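Local structure of carboxypeptidase 1 (Deinococcus radiodurans str. R1, 5GIV) at residues Y221-R226 with G269-E274; S346-D351 with A404-H409; R300-L305 with R454-L459. The protein probably removes amino acids one after another from the C-terminus of peptides, with broad specificity, as a zinc-dependent carboxypeptidase of the M32 family. One frame throughout, in Å; residues are numbered along the deposited sequence.

How the contacts relate
The three contacts illustrate how a largely helical metallopeptidase frames its metal from several directions. Contact 1 includes H270, a zinc ligand, on helix 257-275. Contact 3 lies with its centre 11 Å from that of contact 1 and involves the following helix, 292-306, which carries the ligand E296; the two contacts touch, Y221 OH meeting W302 O at 3.0 Å in a probable hydrogen bond, and L272 packing on W302. Contact 2, across the chain's centre, joins two loops, its centre 27 Å from each of the others. The side chain of R349 is nevertheless about 8 Å from the zinc, and that of W302 about 11 Å from it.

Contact 1. Residues Y221-R226 with G269-E274; sequences YGYDFR and GHALYE. With ZN (zinc ion), chain G.
L272 presses its CD2 methyl against the backbone of the loop, lying 3.5 Å from both G222 C and Y223 N. Its CG stands beside the backbone N (chi1 -74°), which carries the branch round from the helix surface to the turn that follows helix 207-221. G222 has positive phi there; a CB would be jammed against the carbonyl O of Y221 and would also come close to L272 CD2. A second tight point lies beside it. With CG anti to its backbone N, Y223 sends its ring alongside the helix, and the ring edge at CE1 meets A271 CB at 3.4 Å. The phenol is held at its far end by a hydrogen bond from OH to V246 O, in strand 245-250. Y223 CD2 in turn stands 3.7 Å above the centre of the F225 ring.

Beyond Y223 no side chain touches 269-274; D224 N still bonds to Q275 OE1 at the helix end, and the chain opens out. D224 OD1 receives R226 N at 2.9 Å in an Asx turn, its OD2 pairs with R227, and exposed R226 reaches the second subunit. On the helix itself, H270 directs NE2 to the zinc ion at 2.2 Å, where H266, E296 and three waters complete the coordination. The loop's start, G222 and Y223, thus packs on the helix of an HExxH zinc site, the hallmark of this peptidase clan.

Contact 2. Residues S346-D351 with A404-H409; sequences SLIRTD and ALQDVH
Q406 OE1 is gripped by two donors, R349 N at 2.9 Å along a nearly straight N-H (174°) and a water at 2.6 Å. Beside it a side-on, bidentate arginine-aspartate salt bridge joins the loop before helix 357-372 to that before helix 420-439, near the metal site: the R349 side chain is about 7 Å from that of the zinc ligand E296. Extended beyond CG, Q406 crosses the gap between the loops and also gives NE2 to L347 O at 3.0 Å, approaching from above the carbonyl plane. One amide therefore serves a backbone acceptor and a backbone donor two residues apart.

R349 reaches out with CG anti to its backbone N and then bends at chi3 (56°), which turns the guanidinium edge to D407. R349 NE donates to D407 OD2 at 2.9 Å and R349 NH2 to D407 OD1 at 2.8 Å. Both oxygens lie near the guanidinium plane, yet each is met from above the carboxylate plane, the two groups being turned 47° apart. The same water links D407 OD1 to Q406 OE1, and R364 of helix 357-372 pairs with OD2. An alanine in place of R349 would probably leave D407 to R364 and the water, with its carboxylate less firmly fixed in rotation. Beyond the salt bridge, H409, hydrogen-bonded through NE2 to Y422 OH, meets the arginine tip to tip, its CE1 3.4 Å from R349 NH2.

Contact 3. Residues R300-L305 with R454-L459; sequences RLWENL and RLHGWL
Helices 300-305 and 454-459 run roughly antiparallel, at 153° between their N-to-C directions, and their axes come no nearer than 12.7 Å. Even the closest backbone pair, W302 and H456, has its CA atoms 9.6 Å apart, so the space between the helices is spanned by large side chains. Helix 300-305 carries a wider pi-type turn at 301-305: R300 O accepts a normal bond from N304 N and a weak one from L305 N.

W302 bridges most of the gap. Its CG stands beside the backbone N (chi1 -70°), and from there the indole reaches out to the second helix. L455 CD2 sits over one face of the six-membered ring, 4.2 Å from its centroid, in a CH-pi contact. L301 CD2 lies over that same face, offset toward the rim, and is 4.0 Å from L455 CD2, so the two leucines share one side of the indole. At the ring edge, W302 CZ2 meets H456 CB at 3.9 Å, the two side chains crossing at about a right angle. L459 adds to the cluster: its CD2 meets L301 CD1 tip to tip at 3.8 Å, while its CD1 packs near W302 NE1. The indole nitrogen, the one polar group of W302's side chain, is hydrogen-bonded to Y464 OH.

The face of helix 300-305 turned from this apolar seam is charged. There R300 and E303 form a salt bridge, and E303 OE2 bonds to ND1 of the zinc ligand H266, a second-shell partner likely to orient that imidazole. With E296 on the same helix, this is the glutamate-bearing helix of an HExxH zinc peptidase, backed by an antiparallel neighbour in a mainly helical fold.

Contact 1. Residues Y221-R226 with G269-E274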
loop_
_atom_site.group_PDB
_atom_site.type_symbol
_atom_site.label_atom_id
_atom_site.label_comp_id
_atom_site.label_asym_id
_atom_site.label_seq_id
_atom_site.Cartn_x
_atom_site.Cartn_y
_atom_site.Cartn_z
ATOM N N TYR A 221 0.420 -10.950 22.907
ATOM C CA TYR A 221 1.832 -11.296 22.767
ATOM C C TYR A 221 2.709 -10.050 22.906
ATOM O O TYR A 221 3.781 -10.094 23.521
ATOM C CB TYR A 221 2.085 -11.972 21.414
ATOM C CG TYR A 221 1.846 -13.478 21.342
ATOM C CD1 TYR A 221 1.333 -14.188 22.417
ATOM C CD2 TYR A 221 2.153 -14.184 20.181
ATOM C CE1 TYR A 221 1.125 -15.566 22.333
ATOM C CE2 TYR A 221 1.959 -15.540 20.087
ATOM C CZ TYR A 221 1.448 -16.234 21.163
ATOM O OH TYR A 221 1.262 -17.598 21.055
ATOM N N GLY A 222 2.256 -8.923 22.352
ATOM C CA GLY A 222 3.031 -7.700 22.375
ATOM C C GLY A 222 3.168 -7.043 21.019
ATOM O O GLY A 222 3.928 -6.077 20.869
ATOM N N TYR A 223 2.471 -7.570 20.010
ATOM C CA TYR A 223 2.501 -6.949 18.691
ATOM C C TYR A 223 1.840 -5.582 18.767
ATOM O O TYR A 223 0.760 -5.438 19.347
ATOM C CB TYR A 223 1.798 -7.824 17.657
ATOM C CG TYR A 223 1.886 -7.296 16.242
ATOM C CD1 TYR A 223 3.080 -7.339 15.545
ATOM C CD2 TYR A 223 0.766 -6.772 15.595
ATOM C CE1 TYR A 223 3.165 -6.860 14.253
ATOM C CE2 TYR A 223 0.842 -6.296 14.302
ATOM C CZ TYR A 223 2.044 -6.343 13.636
ATOM O OH TYR A 223 2.133 -5.873 12.354
ATOM N N ASP A 224 2.504 -4.572 18.209
ATOM C CA ASP A 224 2.090 -3.179 18.345
ATOM C C ASP A 224 1.380 -2.753 17.065
ATOM O O ASP A 224 2.021 -2.466 16.050
ATOM C CB ASP A 224 3.304 -2.302 18.619
ATOM C CG ASP A 224 2.934 -0.870 18.953
ATOM O OD1 ASP A 224 1.736 -0.511 18.867
ATOM O OD2 ASP A 224 3.856 -0.099 19.293
ATOM N N PHE A 225 0.054 -2.666 17.120
ATOM C CA PHE A 225 -0.675 -2.262 15.925
ATOM C C PHE A 225 -0.509 -0.784 15.607
ATOM O O PHE A 225 -0.870 -0.358 14.503
ATOM C CB PHE A 225 -2.157 -2.594 16.076
ATOM C CG PHE A 225 -2.473 -4.047 15.852
ATOM C CD1 PHE A 225 -2.684 -4.538 14.567
ATOM C CD2 PHE A 225 -2.562 -4.924 16.922
ATOM C CE1 PHE A 225 -2.977 -5.877 14.357
ATOM C CE2 PHE A 225 -2.856 -6.263 16.720
ATOM C CZ PHE A 225 -3.058 -6.740 15.435
ATOM N N ARG A 226 0.075 0.000 16.504
ATOM C CA ARG A 226 0.425 1.352 16.102
ATOM C C ARG A 226 1.674 1.371 15.224
ATOM O O ARG A 226 2.007 2.416 14.656
ATOM C CB ARG A 226 0.552 2.233 17.351
ATOM C CG ARG A 226 -0.794 2.273 18.114
ATOM C CD ARG A 226 -0.824 3.223 19.316
ATOM N NE ARG A 226 -1.157 4.592 18.929
ATOM C CZ ARG A 226 -0.249 5.503 18.622
ATOM N NH1 ARG A 226 -0.627 6.729 18.291
ATOM N NH2 ARG A 226 1.032 5.167 18.603
ATOM N N GLY A 269 5.467 -13.478 15.345
ATOM C CA GLY A 269 6.761 -13.725 15.960
ATOM C C GLY A 269 7.888 -13.072 15.188
ATOM O O GLY A 269 8.776 -12.441 15.767
ATOM N N HIS A 270 7.890 -13.248 13.865
ATOM C CA HIS A 270 8.812 -12.493 13.024
ATOM C C HIS A 270 8.709 -11.004 13.316
ATOM O O HIS A 270 9.721 -10.315 13.464
ATOM C CB HIS A 270 8.531 -12.759 11.540
ATOM C CG HIS A 270 9.040 -14.077 11.045
ATOM N ND1 HIS A 270 10.351 -14.482 11.202
ATOM C CD2 HIS A 270 8.414 -15.081 10.382
ATOM C CE1 HIS A 270 10.510 -15.673 10.654
ATOM N NE2 HIS A 270 9.352 -16.056 10.146
ATOM N N ALA A 271 7.480 -10.489 13.400
ATOM C CA ALA A 271 7.291 -9.046 13.513
ATOM C C ALA A 271 7.709 -8.537 14.884
ATOM O O ALA A 271 8.235 -7.422 15.005
ATOM C CB ALA A 271 5.836 -8.679 13.234
ATOM N N LEU A 272 7.474 -9.336 15.929
ATOM C CA LEU A 272 7.906 -8.944 17.265
ATOM C C LEU A 272 9.405 -8.708 17.297
ATOM O O LEU A 272 9.877 -7.720 17.872
ATOM C CB LEU A 272 7.516 -10.021 18.266
ATOM C CG LEU A 272 6.034 -10.068 18.599
ATOM C CD1 LEU A 272 5.728 -11.307 19.398
ATOM C CD2 LEU A 272 5.667 -8.798 19.383
ATOM N N TYR A 273 10.167 -9.610 16.678
ATOM C CA TYR A 273 11.606 -9.440 16.569
ATOM C C TYR A 273 11.946 -8.069 15.985
ATOM O O TYR A 273 12.711 -7.300 16.580
ATOM C CB TYR A 273 12.177 -10.581 15.730
ATOM C CG TYR A 273 13.676 -10.623 15.611
ATOM C CD1 TYR A 273 14.488 -9.736 16.313
ATOM C CD2 TYR A 273 14.279 -11.545 14.780
ATOM C CE1 TYR A 273 15.862 -9.782 16.189
ATOM C CE2 TYR A 273 15.633 -11.602 14.654
ATOM C CZ TYR A 273 16.431 -10.720 15.353
ATOM O OH TYR A 273 17.798 -10.800 15.202
ATOM N N GLU A 274 11.397 -7.756 14.807
ATOM C CA GLU A 274 11.689 -6.476 14.165
ATOM C C GLU A 274 11.200 -5.306 15.014
ATOM O O GLU A 274 11.877 -4.274 15.108
ATOM C CB GLU A 274 11.053 -6.419 12.768
ATOM C CG GLU A 274 11.628 -7.411 11.761
ATOM C CD GLU A 274 13.058 -7.115 11.355
ATOM O OE1 GLU A 274 13.757 -8.054 10.919
ATOM O OE2 GLU A 274 13.495 -5.951 11.464
HETATM ZN ZN ZN G . 8.997 -17.932 9.076
HETATM O O HOH W 1 7.624 -16.880 7.398
HETATM O O HOH W 2 8.564 -19.725 8.200
HETATM O O HOH W 3 10.129 -16.758 7.259
#

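Contact 2. Residues S346-D351 with A404-H409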
loop_
_atom_site.group_PDB
_atom_site.type_symbol
_atom_site.label_atom_id
_atom_site.label_comp_id
_atom_site.label_asym_id
_atom_site.label_seq_id
_atom_site.Cartn_x
_atom_site.Cartn_y
_atom_site.Cartn_z
ATOM N N SER A 346 3.530 -36.055 5.850
ATOM C CA SER A 346 2.731 -35.307 4.892
ATOM C C SER A 346 3.650 -34.796 3.791
ATOM O O SER A 346 4.867 -35.002 3.825
ATOM C CB SER A 346 1.967 -34.160 5.572
ATOM O OG SER A 346 2.843 -33.296 6.289
ATOM N N LEU A 347 3.051 -34.147 2.794
ATOM C CA LEU A 347 3.759 -33.720 1.593
ATOM C C LEU A 347 4.208 -32.258 1.616
ATOM O O LEU A 347 5.262 -31.938 1.061
ATOM C CB LEU A 347 2.860 -33.924 0.371
ATOM C CG LEU A 347 2.459 -35.348 0.008
ATOM C CD1 LEU A 347 1.446 -35.310 -1.137
ATOM C CD2 LEU A 347 3.691 -36.188 -0.366
ATOM N N ILE A 348 3.444 -31.367 2.241
ATOM C CA ILE A 348 3.679 -29.932 2.137
ATOM C C ILE A 348 4.543 -29.494 3.308
ATOM O O ILE A 348 4.149 -29.644 4.472
ATOM C CB ILE A 348 2.359 -29.147 2.118
ATOM C CG1 ILE A 348 1.422 -29.679 1.025
ATOM C CG2 ILE A 348 2.640 -27.649 1.989
ATOM C CD1 ILE A 348 2.028 -29.682 -0.349
ATOM N N ARG A 349 5.715 -28.935 2.990
ATOM C CA ARG A 349 6.664 -28.532 4.017
ATOM C C ARG A 349 6.052 -27.517 4.971
ATOM O O ARG A 349 6.165 -27.655 6.193
ATOM C CB ARG A 349 7.929 -27.967 3.371
ATOM C CG ARG A 349 8.898 -27.361 4.378
ATOM C CD ARG A 349 10.058 -26.671 3.675
ATOM N NE ARG A 349 9.554 -25.664 2.752
ATOM C CZ ARG A 349 9.275 -24.414 3.101
ATOM N NH1 ARG A 349 9.479 -24.015 4.351
ATOM N NH2 ARG A 349 8.805 -23.566 2.195
ATOM N N THR A 350 5.404 -26.479 4.431
ATOM C CA THR A 350 4.932 -25.382 5.275
ATOM C C THR A 350 3.853 -25.811 6.265
ATOM O O THR A 350 3.678 -25.148 7.292
ATOM C CB THR A 350 4.420 -24.217 4.417
ATOM O OG1 THR A 350 3.481 -24.698 3.451
ATOM C CG2 THR A 350 5.559 -23.549 3.691
ATOM N N ASP A 351 3.133 -26.894 5.996
ATOM C CA ASP A 351 2.089 -27.371 6.894
ATOM C C ASP A 351 2.542 -28.504 7.810
ATOM O O ASP A 351 1.730 -29.020 8.578
ATOM C CB ASP A 351 0.883 -27.852 6.087
ATOM C CG ASP A 351 0.292 -26.764 5.223
ATOM O OD1 ASP A 351 0.521 -25.571 5.516
ATOM O OD2 ASP A 351 -0.432 -27.112 4.263
ATOM N N ALA A 404 8.708 -31.593 -6.781
ATOM C CA ALA A 404 9.774 -30.608 -6.985
ATOM C C ALA A 404 9.267 -29.220 -7.377
ATOM O O ALA A 404 10.043 -28.264 -7.322
ATOM C CB ALA A 404 10.761 -31.108 -8.041
ATOM N N LEU A 405 8.014 -29.086 -7.812
ATOM C CA LEU A 405 7.427 -27.776 -8.086
ATOM C C LEU A 405 6.826 -27.130 -6.840
ATOM O O LEU A 405 6.331 -25.997 -6.918
ATOM C CB LEU A 405 6.343 -27.891 -9.167
ATOM C CG LEU A 405 6.743 -28.368 -10.568
ATOM C CD1 LEU A 405 5.516 -28.751 -11.384
ATOM C CD2 LEU A 405 7.513 -27.281 -11.287
ATOM N N GLN A 406 6.882 -27.818 -5.696
ATOM C CA GLN A 406 6.109 -27.412 -4.521
ATOM C C GLN A 406 6.521 -26.036 -4.005
ATOM O O GLN A 406 5.671 -25.158 -3.797
ATOM C CB GLN A 406 6.255 -28.455 -3.415
ATOM C CG GLN A 406 5.784 -27.960 -2.075
ATOM C CD GLN A 406 6.018 -28.955 -0.956
ATOM O OE1 GLN A 406 6.180 -28.563 0.195
ATOM N NE2 GLN A 406 6.010 -30.246 -1.279
ATOM N N ASP A 407 7.810 -25.840 -3.758
ATOM C CA ASP A 407 8.287 -24.621 -3.125
ATOM C C ASP A 407 8.816 -23.631 -4.159
ATOM O O ASP A 407 9.373 -24.016 -5.193
ATOM C CB ASP A 407 9.360 -24.951 -2.081
ATOM C CG ASP A 407 8.755 -25.304 -0.706
ATOM O OD1 ASP A 407 7.820 -24.597 -0.259
ATOM O OD2 ASP A 407 9.203 -26.295 -0.080
ATOM N N VAL A 408 8.616 -22.340 -3.872
ATOM C CA VAL A 408 9.002 -21.290 -4.809
ATOM C C VAL A 408 10.503 -21.002 -4.802
ATOM O O VAL A 408 11.010 -20.398 -5.757
ATOM C CB VAL A 408 8.251 -19.976 -4.512
ATOM C CG1 VAL A 408 8.773 -19.319 -3.260
ATOM C CG2 VAL A 408 8.360 -19.023 -5.681
ATOM N N HIS A 409 11.233 -21.435 -3.771
ATOM C CA HIS A 409 12.576 -20.906 -3.538
ATOM C C HIS A 409 13.472 -21.036 -4.770
ATOM O O HIS A 409 14.041 -20.045 -5.241
ATOM C CB HIS A 409 13.208 -21.588 -2.320
ATOM C CG HIS A 409 12.413 -21.422 -1.061
ATOM N ND1 HIS A 409 11.091 -21.806 -0.959
ATOM C CD2 HIS A 409 12.748 -20.901 0.143
ATOM C CE1 HIS A 409 10.651 -21.543 0.259
ATOM N NE2 HIS A 409 11.633 -20.984 0.944
HETATM O O HOH W 4 5.919 -26.147 0.988
#

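Contact 3. Residues R300-L305 with R454-L459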
loop_
_atom_site.group_PDB
_atom_site.type_symbol
_atom_site.label_atom_id
_atom_site.label_comp_id
_atom_site.label_asym_id
_atom_site.label_seq_id
_atom_site.Cartn_x
_atom_site.Cartn_y
_atom_site.Cartn_z
ATOM N N ARG A 300 8.945 -19.332 15.393
ATOM C CA ARG A 300 8.672 -20.650 15.946
ATOM C C ARG A 300 8.482 -20.603 17.457
ATOM O O ARG A 300 7.736 -21.414 18.016
ATOM C CB ARG A 300 9.801 -21.605 15.574
ATOM C CG ARG A 300 9.826 -21.938 14.087
ATOM C CD ARG A 300 8.500 -22.548 13.643
ATOM N NE ARG A 300 8.633 -23.235 12.365
ATOM C CZ ARG A 300 7.664 -23.937 11.779
ATOM N NH1 ARG A 300 6.473 -24.056 12.362
ATOM N NH2 ARG A 300 7.895 -24.544 10.620
ATOM N N LEU A 301 9.157 -19.683 18.141
ATOM C CA LEU A 301 8.961 -19.578 19.577
ATOM C C LEU A 301 7.521 -19.183 19.892
ATOM O O LEU A 301 6.820 -19.877 20.641
ATOM C CB LEU A 301 9.958 -18.576 20.161
ATOM C CG LEU A 301 10.003 -18.373 21.682
ATOM C CD1 LEU A 301 11.373 -17.846 22.151
ATOM C CD2 LEU A 301 8.874 -17.424 22.124
ATOM N N TRP A 302 7.038 -18.105 19.268
ATOM C CA TRP A 302 5.685 -17.647 19.552
ATOM C C TRP A 302 4.632 -18.558 18.937
ATOM O O TRP A 302 3.537 -18.688 19.489
ATOM C CB TRP A 302 5.505 -16.213 19.069
ATOM C CG TRP A 302 6.286 -15.218 19.888
ATOM C CD1 TRP A 302 7.476 -14.632 19.558
ATOM C CD2 TRP A 302 5.947 -14.730 21.196
ATOM N NE1 TRP A 302 7.884 -13.790 20.566
ATOM C CE2 TRP A 302 6.966 -13.830 21.583
ATOM C CE3 TRP A 302 4.875 -14.951 22.067
ATOM C CZ2 TRP A 302 6.946 -13.154 22.806
ATOM C CZ3 TRP A 302 4.858 -14.268 23.291
ATOM C CH2 TRP A 302 5.890 -13.387 23.645
ATOM N N GLU A 303 4.941 -19.220 17.823
ATOM C CA GLU A 303 3.956 -20.109 17.218
ATOM C C GLU A 303 3.883 -21.439 17.963
ATOM O O GLU A 303 2.807 -21.847 18.408
ATOM C CB GLU A 303 4.280 -20.352 15.737
ATOM C CG GLU A 303 3.388 -21.396 15.060
ATOM C CD GLU A 303 4.005 -22.044 13.810
ATOM O OE1 GLU A 303 3.348 -22.917 13.208
ATOM O OE2 GLU A 303 5.139 -21.688 13.419
ATOM N N ASN A 304 5.025 -22.116 18.126
ATOM C CA ASN A 304 5.054 -23.478 18.681
ATOM C C ASN A 304 5.179 -23.468 20.201
ATOM O O ASN A 304 4.270 -23.900 20.914
ATOM C CB ASN A 304 6.210 -24.278 18.071
ATOM C CG ASN A 304 5.978 -24.647 16.615
ATOM O OD1 ASN A 304 4.841 -24.680 16.135
ATOM N ND2 ASN A 304 7.062 -24.955 15.910
ATOM N N LEU A 305 6.315 -22.992 20.707
ATOM C CA LEU A 305 6.585 -23.097 22.136
ATOM C C LEU A 305 5.485 -22.432 22.946
ATOM O O LEU A 305 5.057 -22.959 23.977
ATOM C CB LEU A 305 7.948 -22.480 22.448
ATOM C CG LEU A 305 9.106 -23.355 21.966
ATOM C CD1 LEU A 305 10.388 -22.585 22.018
ATOM C CD2 LEU A 305 9.219 -24.600 22.818
ATOM N N ARG A 454 6.963 -10.957 30.568
ATOM C CA ARG A 454 8.254 -11.457 31.026
ATOM C C ARG A 454 8.985 -12.199 29.915
ATOM O O ARG A 454 10.201 -12.043 29.747
ATOM C CB ARG A 454 8.075 -12.355 32.248
ATOM C CG ARG A 454 7.468 -11.644 33.436
ATOM C CD ARG A 454 7.913 -12.288 34.740
ATOM N NE ARG A 454 7.488 -13.676 34.862
ATOM C CZ ARG A 454 8.040 -14.542 35.706
ATOM N NH1 ARG A 454 9.056 -14.162 36.476
ATOM N NH2 ARG A 454 7.596 -15.790 35.767
ATOM N N LEU A 455 8.265 -13.012 29.146
ATOM C CA LEU A 455 8.900 -13.689 28.021
ATOM C C LEU A 455 9.299 -12.687 26.944
ATOM O O LEU A 455 10.450 -12.666 26.491
ATOM C CB LEU A 455 7.962 -14.764 27.466
ATOM C CG LEU A 455 8.375 -15.407 26.141
ATOM C CD1 LEU A 455 9.711 -16.149 26.260
ATOM C CD2 LEU A 455 7.278 -16.349 25.649
ATOM N N HIS A 456 8.369 -11.821 26.550
ATOM C CA HIS A 456 8.672 -10.812 25.539
ATOM C C HIS A 456 9.761 -9.858 26.017
ATOM O O HIS A 456 10.688 -9.535 25.261
ATOM C CB HIS A 456 7.389 -10.066 25.167
ATOM C CG HIS A 456 7.557 -9.064 24.072
ATOM N ND1 HIS A 456 7.576 -7.709 24.307
ATOM C CD2 HIS A 456 7.755 -9.216 22.742
ATOM C CE1 HIS A 456 7.751 -7.066 23.165
ATOM N NE2 HIS A 456 7.869 -7.960 22.201
ATOM N N GLY A 457 9.684 -9.420 27.279
ATOM C CA GLY A 457 10.716 -8.539 27.807
ATOM C C GLY A 457 12.091 -9.174 27.748
ATOM O O GLY A 457 13.059 -8.548 27.305
ATOM N N TRP A 458 12.187 -10.444 28.143
ATOM C CA TRP A 458 13.466 -11.136 28.069
ATOM C C TRP A 458 13.977 -11.189 26.629
ATOM O O TRP A 458 15.148 -10.902 26.362
ATOM C CB TRP A 458 13.325 -12.549 28.643
ATOM C CG TRP A 458 14.652 -13.235 28.813
ATOM C CD1 TRP A 458 15.436 -13.240 29.937
ATOM C CD2 TRP A 458 15.357 -14.003 27.830
ATOM N NE1 TRP A 458 16.581 -13.961 29.711
ATOM C CE2 TRP A 458 16.562 -14.440 28.429
ATOM C CE3 TRP A 458 15.084 -14.372 26.503
ATOM C CZ2 TRP A 458 17.490 -15.227 27.750
ATOM C CZ3 TRP A 458 16.007 -15.154 25.827
ATOM C CH2 TRP A 458 17.197 -15.574 26.450
ATOM N N LEU A 459 13.110 -11.563 25.689
ATOM C CA LEU A 459 13.519 -11.672 24.293
ATOM C C LEU A 459 13.897 -10.317 23.723
ATOM O O LEU A 459 14.864 -10.207 22.959
ATOM C CB LEU A 459 12.401 -12.314 23.469
ATOM C CG LEU A 459 12.090 -13.770 23.824
ATOM C CD1 LEU A 459 10.768 -14.204 23.222
ATOM C CD2 LEU A 459 13.202 -14.686 23.333
#